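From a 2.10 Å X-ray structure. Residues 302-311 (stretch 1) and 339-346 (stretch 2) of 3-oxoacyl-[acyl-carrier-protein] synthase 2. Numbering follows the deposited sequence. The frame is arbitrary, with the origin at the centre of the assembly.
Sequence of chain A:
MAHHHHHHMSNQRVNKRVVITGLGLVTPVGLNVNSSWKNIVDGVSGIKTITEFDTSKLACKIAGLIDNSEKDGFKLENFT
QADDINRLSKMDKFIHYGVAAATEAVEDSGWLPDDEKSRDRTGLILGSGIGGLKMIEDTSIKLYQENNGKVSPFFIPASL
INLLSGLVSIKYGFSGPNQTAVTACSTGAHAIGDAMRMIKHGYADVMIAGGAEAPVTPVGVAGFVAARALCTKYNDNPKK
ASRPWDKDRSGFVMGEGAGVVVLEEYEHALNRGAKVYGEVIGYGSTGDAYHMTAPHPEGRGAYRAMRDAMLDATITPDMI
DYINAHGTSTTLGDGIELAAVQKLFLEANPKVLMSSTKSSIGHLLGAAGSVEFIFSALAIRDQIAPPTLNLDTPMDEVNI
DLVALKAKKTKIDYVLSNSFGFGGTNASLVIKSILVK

Stretch 1 302-311: AYRAMRDAML
Stretch 2 (339-346) AAVQKLFL

Two helical segments, one spanning 302-311 and the other entering at 339, run in broadly the same direction, their axes crossing at -40° and approaching to 9.4 Å. Both have regular helical backbones (phi/psi near -62/-45), although F345 relaxes to -114/-23. Register is set where Y303 and A340 are nearest neighbours across the contact, CA to CA 5.3 Å; A340 points its CB toward the other helix, 4.2 Å from Y303 CB and 3.8 Å from M306 CE. The main bump is L344 (chi1 t, chi2 p), a knob in the hollow formed by Y303, M306, R307 and M310. Its CD1 meets Y303 CE2 at 3.7 Å; its CD2 packs tightly on M306 CB at 3.4 Å and reaches M310 CE at 3.8 Å. Y303 (chi1 t, chi2 -89°) leaves its backbone sideways, but its ring end comes nearer the partner helix, bringing the ring edge near A340 O (CD2 to O 4.0 Å) and CE2 to 4.0 Å from K343 CG. M306 and M310 share an m, t, m rotamer. M306 SD touches V341 CG2 at 3.8 Å, while M310 CE reaches CZ of F345 (chi1 m, chi2 -81°) at 3.7 Å. No hydrogen bond crosses this apolar seam; R307 starts sideways and its charged end does not join the contact; R307 NH2 forms a salt bridge with D308 OD1 at 2.9 Å within its own helix.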

ATOM      1  N   ALA A 302      -5.900   3.019 -19.516  1.00  9.60           N
ATOM      2  CA  ALA A 302      -6.075   4.456 -19.327  1.00  9.71           C
ATOM      3  C   ALA A 302      -7.449   4.891 -19.813  1.00 10.11           C
ATOM      4  O   ALA A 302      -8.148   5.589 -19.085  1.00  9.90           O
ATOM      5  CB  ALA A 302      -4.963   5.234 -20.034  1.00  9.94           C
ATOM      6  N   TYR A 303      -7.828   4.445 -21.017  1.00 10.63           N
ATOM      7  CA  TYR A 303      -9.129   4.738 -21.589  1.00 11.20           C
ATOM      8  C   TYR A 303     -10.247   4.271 -20.679  1.00 10.90           C
ATOM      9  O   TYR A 303     -11.188   5.005 -20.422  1.00 10.85           O
ATOM     10  CB  TYR A 303      -9.272   4.074 -22.974  1.00 12.13           C
ATOM     11  CG  TYR A 303     -10.637   4.216 -23.629  1.00 13.14           C
ATOM     12  CD1 TYR A 303     -11.616   3.289 -23.388  1.00 13.53           C
ATOM     13  CD2 TYR A 303     -10.947   5.299 -24.439  1.00 13.94           C
ATOM     14  CE1 TYR A 303     -12.868   3.412 -23.956  1.00 14.42           C
ATOM     15  CE2 TYR A 303     -12.188   5.440 -25.032  1.00 14.81           C
ATOM     16  CZ  TYR A 303     -13.153   4.492 -24.767  1.00 15.29           C
ATOM     17  OH  TYR A 303     -14.412   4.548 -25.323  1.00 16.51           O
ATOM     18  N   ARG A 304     -10.154   3.029 -20.201  1.00 10.60           N
ATOM     19  CA  ARG A 304     -11.163   2.481 -19.329  1.00 10.44           C
ATOM     20  C   ARG A 304     -11.248   3.219 -17.994  1.00  9.94           C
ATOM     21  O   ARG A 304     -12.325   3.422 -17.489  1.00 10.05           O
ATOM     22  CB  ARG A 304     -10.918   0.991 -19.092  1.00 10.47           C
ATOM     23  CG  ARG A 304     -11.239   0.115 -20.312  1.00 11.05           C
ATOM     24  CD  ARG A 304     -10.717  -1.304 -20.127  1.00 11.08           C
ATOM     25  NE  ARG A 304     -11.234  -1.848 -18.890  1.00 10.91           N
ATOM     26  CZ  ARG A 304     -10.507  -2.361 -17.906  1.00 10.63           C
ATOM     27  NH1 ARG A 304      -9.194  -2.573 -18.026  1.00 10.63           N
ATOM     28  NH2 ARG A 304     -11.128  -2.736 -16.796  1.00 10.33           N
ATOM     29  N   ALA A 305     -10.118   3.573 -17.398  1.00  9.57           N
ATOM     30  CA  ALA A 305     -10.155   4.291 -16.129  1.00  9.13           C
ATOM     31  C   ALA A 305     -10.929   5.606 -16.254  1.00  9.37           C
ATOM     32  O   ALA A 305     -11.757   5.926 -15.405  1.00  9.22           O
ATOM     33  CB  ALA A 305      -8.763   4.555 -15.621  1.00  8.70           C
ATOM     34  N   MET A 306     -10.643   6.360 -17.315  1.00  9.73           N
ATOM     35  CA  MET A 306     -11.361   7.601 -17.578  1.00 10.27           C
ATOM     36  C   MET A 306     -12.846   7.330 -17.792  1.00 10.65           C
ATOM     37  O   MET A 306     -13.708   7.964 -17.182  1.00 10.47           O
ATOM     38  CB  MET A 306     -10.780   8.333 -18.798  1.00 10.67           C
ATOM     39  CG  MET A 306      -9.376   8.874 -18.542  1.00 10.40           C
ATOM     40  SD  MET A 306      -8.757   9.847 -19.927  1.00 11.15           S
ATOM     41  CE  MET A 306      -8.443   8.555 -21.140  1.00 11.40           C
ATOM     42  N   ARG A 307     -13.125   6.368 -18.651  1.00 11.00           N
ATOM     43  CA  ARG A 307     -14.488   6.047 -18.991  1.00 11.87           C
ATOM     44  C   ARG A 307     -15.278   5.622 -17.757  1.00 11.51           C
ATOM     45  O   ARG A 307     -16.398   6.087 -17.540  1.00 11.83           O
ATOM     46  CB  ARG A 307     -14.524   4.934 -20.034  1.00 12.63           C
ATOM     47  CG  ARG A 307     -15.920   4.608 -20.546  1.00 13.76           C
ATOM     48  CD  ARG A 307     -15.969   3.207 -21.139  1.00 14.46           C
ATOM     49  NE  ARG A 307     -15.483   2.247 -20.134  1.00 14.40           N
ATOM     50  CZ  ARG A 307     -15.135   0.991 -20.403  1.00 14.79           C
ATOM     51  NH1 ARG A 307     -15.225   0.517 -21.635  1.00 15.67           N
ATOM     52  NH2 ARG A 307     -14.707   0.208 -19.423  1.00 14.65           N
ATOM     53  N   ASP A 308     -14.698   4.730 -16.972  1.00 10.78           N
ATOM     54  CA  ASP A 308     -15.356   4.248 -15.758  1.00 10.72           C
ATOM     55  C   ASP A 308     -15.541   5.347 -14.699  1.00 10.24           C
ATOM     56  O   ASP A 308     -16.502   5.337 -13.967  1.00 10.11           O
ATOM     57  CB  ASP A 308     -14.543   3.123 -15.132  1.00 10.48           C
ATOM     58  CG  ASP A 308     -14.508   1.859 -16.009  1.00 10.99           C
ATOM     59  OD1 ASP A 308     -15.162   1.801 -17.085  1.00 11.57           O
ATOM     60  OD2 ASP A 308     -13.785   0.948 -15.572  1.00 11.15           O
ATOM     61  N   ALA A 309     -14.603   6.272 -14.627  1.00  9.83           N
ATOM     62  CA  ALA A 309     -14.682   7.328 -13.629  1.00  9.81           C
ATOM     63  C   ALA A 309     -15.912   8.185 -13.901  1.00 10.52           C
ATOM     64  O   ALA A 309     -16.651   8.532 -12.991  1.00 10.54           O
ATOM     65  CB  ALA A 309     -13.416   8.158 -13.628  1.00  9.45           C
ATOM     66  N   MET A 310     -16.182   8.408 -15.182  1.00 11.22           N
ATOM     67  CA  MET A 310     -17.349   9.184 -15.622  1.00 12.07           C
ATOM     68  C   MET A 310     -18.645   8.423 -15.489  1.00 12.60           C
ATOM     69  O   MET A 310     -19.648   8.988 -15.062  1.00 12.93           O
ATOM     70  CB  MET A 310     -17.138   9.679 -17.047  1.00 12.48           C
ATOM     71  CG  MET A 310     -16.098  10.780 -17.118  1.00 12.38           C
ATOM     72  SD  MET A 310     -15.955  11.478 -18.761  1.00 13.08           S
ATOM     73  CE  MET A 310     -15.271  10.147 -19.701  1.00 13.07           C
ATOM     74  N   LEU A 311     -18.617   7.128 -15.808  1.00 12.71           N
ATOM     75  CA  LEU A 311     -19.777   6.291 -15.552  1.00 13.38           C
ATOM     76  C   LEU A 311     -20.106   6.236 -14.053  1.00 13.19           C
ATOM     77  O   LEU A 311     -21.265   6.327 -13.654  1.00 13.58           O
ATOM     78  CB  LEU A 311     -19.583   4.875 -16.132  1.00 13.49           C
ATOM     79  CG  LEU A 311     -19.585   4.783 -17.667  1.00 14.07           C
ATOM     80  CD1 LEU A 311     -19.210   3.369 -18.106  1.00 14.17           C
ATOM     81  CD2 LEU A 311     -20.942   5.168 -18.293  1.00 15.05           C
ATOM     82  N   ALA A 339      -4.012   9.998 -27.236  1.00 14.32           N
ATOM     83  CA  ALA A 339      -4.908   9.273 -28.151  1.00 14.86           C
ATOM     84  C   ALA A 339      -6.107   8.749 -27.373  1.00 14.39           C
ATOM     85  O   ALA A 339      -7.244   8.867 -27.854  1.00 14.92           O
ATOM     86  CB  ALA A 339      -4.183   8.151 -28.900  1.00 15.13           C
ATOM     87  N   ALA A 340      -5.884   8.216 -26.177  1.00 13.63           N
ATOM     88  CA  ALA A 340      -7.020   7.775 -25.341  1.00 13.37           C
ATOM     89  C   ALA A 340      -7.987   8.937 -24.976  1.00 13.63           C
ATOM     90  O   ALA A 340      -9.193   8.805 -25.076  1.00 13.76           O
ATOM     91  CB  ALA A 340      -6.526   7.083 -24.067  1.00 12.53           C
ATOM     92  N   VAL A 341      -7.424  10.075 -24.567  1.00 13.86           N
ATOM     93  CA  VAL A 341      -8.209  11.278 -24.300  1.00 14.22           C
ATOM     94  C   VAL A 341      -9.010  11.753 -25.518  1.00 15.27           C
ATOM     95  O   VAL A 341     -10.217  11.987 -25.439  1.00 15.06           O
ATOM     96  CB  VAL A 341      -7.302  12.398 -23.745  1.00 14.11           C
ATOM     97  CG1 VAL A 341      -8.030  13.735 -23.754  1.00 14.62           C
ATOM     98  CG2 VAL A 341      -6.841  12.027 -22.338  1.00 13.28           C
ATOM     99  N   GLN A 342      -8.352  11.828 -26.671  1.00 16.47           N
ATOM    100  CA  GLN A 342      -9.034  12.299 -27.879  1.00 17.88           C
ATOM    101  C   GLN A 342     -10.141  11.324 -28.348  1.00 18.75           C
ATOM    102  O   GLN A 342     -11.215  11.758 -28.749  1.00 18.90           O
ATOM    103  CB  GLN A 342      -8.014  12.693 -28.967  1.00 18.55           C
ATOM    104  CG  GLN A 342      -7.275  13.943 -28.517  1.00 18.72           C
ATOM    105  CD  GLN A 342      -6.273  14.520 -29.484  1.00 19.74           C
ATOM    106  OE1 GLN A 342      -5.991  15.716 -29.431  1.00 20.36           O
ATOM    107  NE2 GLN A 342      -5.701  13.686 -30.342  1.00 20.08           N
ATOM    108  N   LYS A 343      -9.882  10.026 -28.237  1.00 19.34           N
ATOM    109  CA  LYS A 343     -10.869   9.005 -28.546  1.00 20.82           C
ATOM    110  C   LYS A 343     -12.110   9.236 -27.716  1.00 20.02           C
ATOM    111  O   LYS A 343     -13.213   9.235 -28.221  1.00 20.16           O
ATOM    112  CB  LYS A 343     -10.309   7.610 -28.216  1.00 22.55           C
ATOM    113  CG  LYS A 343     -11.102   6.416 -28.770  1.00 25.18           C
ATOM    114  CD  LYS A 343     -10.250   5.742 -29.847  1.00 27.60           C
ATOM    115  CE  LYS A 343     -10.995   4.633 -30.600  1.00 29.33           C
ATOM    116  NZ  LYS A 343     -11.800   5.163 -31.718  1.00 31.07           N
ATOM    117  N   LEU A 344     -11.912   9.455 -26.422  1.00 18.80           N
ATOM    118  CA  LEU A 344     -13.028   9.610 -25.501  1.00 18.29           C
ATOM    119  C   LEU A 344     -13.731  10.974 -25.602  1.00 18.55           C
ATOM    120  O   LEU A 344     -14.973  11.046 -25.448  1.00 18.66           O
ATOM    121  CB  LEU A 344     -12.493   9.415 -24.083  1.00 17.55           C
ATOM    122  CG  LEU A 344     -13.398   9.037 -22.944  1.00 17.09           C
ATOM    123  CD1 LEU A 344     -14.350   7.897 -23.278  1.00 17.21           C
ATOM    124  CD2 LEU A 344     -12.476   8.662 -21.775  1.00 16.45           C
ATOM    125  N   PHE A 345     -12.967  12.040 -25.880  1.00 18.11           N
ATOM    126  CA  PHE A 345     -13.491  13.398 -25.736  1.00 18.44           C
ATOM    127  C   PHE A 345     -13.637  14.220 -26.997  1.00 20.01           C
ATOM    128  O   PHE A 345     -14.438  15.159 -27.023  1.00 20.38           O
ATOM    129  CB  PHE A 345     -12.619  14.190 -24.758  1.00 17.60           C
ATOM    130  CG  PHE A 345     -12.762  13.742 -23.333  1.00 16.35           C
ATOM    131  CD1 PHE A 345     -13.837  14.176 -22.574  1.00 16.23           C
ATOM    132  CD2 PHE A 345     -11.828  12.893 -22.760  1.00 15.39           C
ATOM    133  CE1 PHE A 345     -13.989  13.751 -21.271  1.00 15.68           C
ATOM    134  CE2 PHE A 345     -11.968  12.463 -21.453  1.00 14.74           C
ATOM    135  CZ  PHE A 345     -13.039  12.901 -20.697  1.00 14.78           C
ATOM    136  N   LEU A 346     -12.898  13.895 -28.048  1.00 21.04           N
ATOM    137  CA  LEU A 346     -12.817  14.821 -29.176  1.00 22.92           C
ATOM    138  C   LEU A 346     -14.188  15.118 -29.858  1.00 23.91           C
ATOM    139  O   LEU A 346     -14.528  16.286 -30.085  1.00 23.99           O
ATOM    140  CB  LEU A 346     -11.756  14.335 -30.172  1.00 23.91           C
ATOM    141  CG  LEU A 346     -11.525  15.196 -31.420  1.00 25.87           C
ATOM    142  CD1 LEU A 346     -11.088  16.603 -31.022  1.00 25.97           C
ATOM    143  CD2 LEU A 346     -10.501  14.531 -32.343  1.00 26.55           C
TER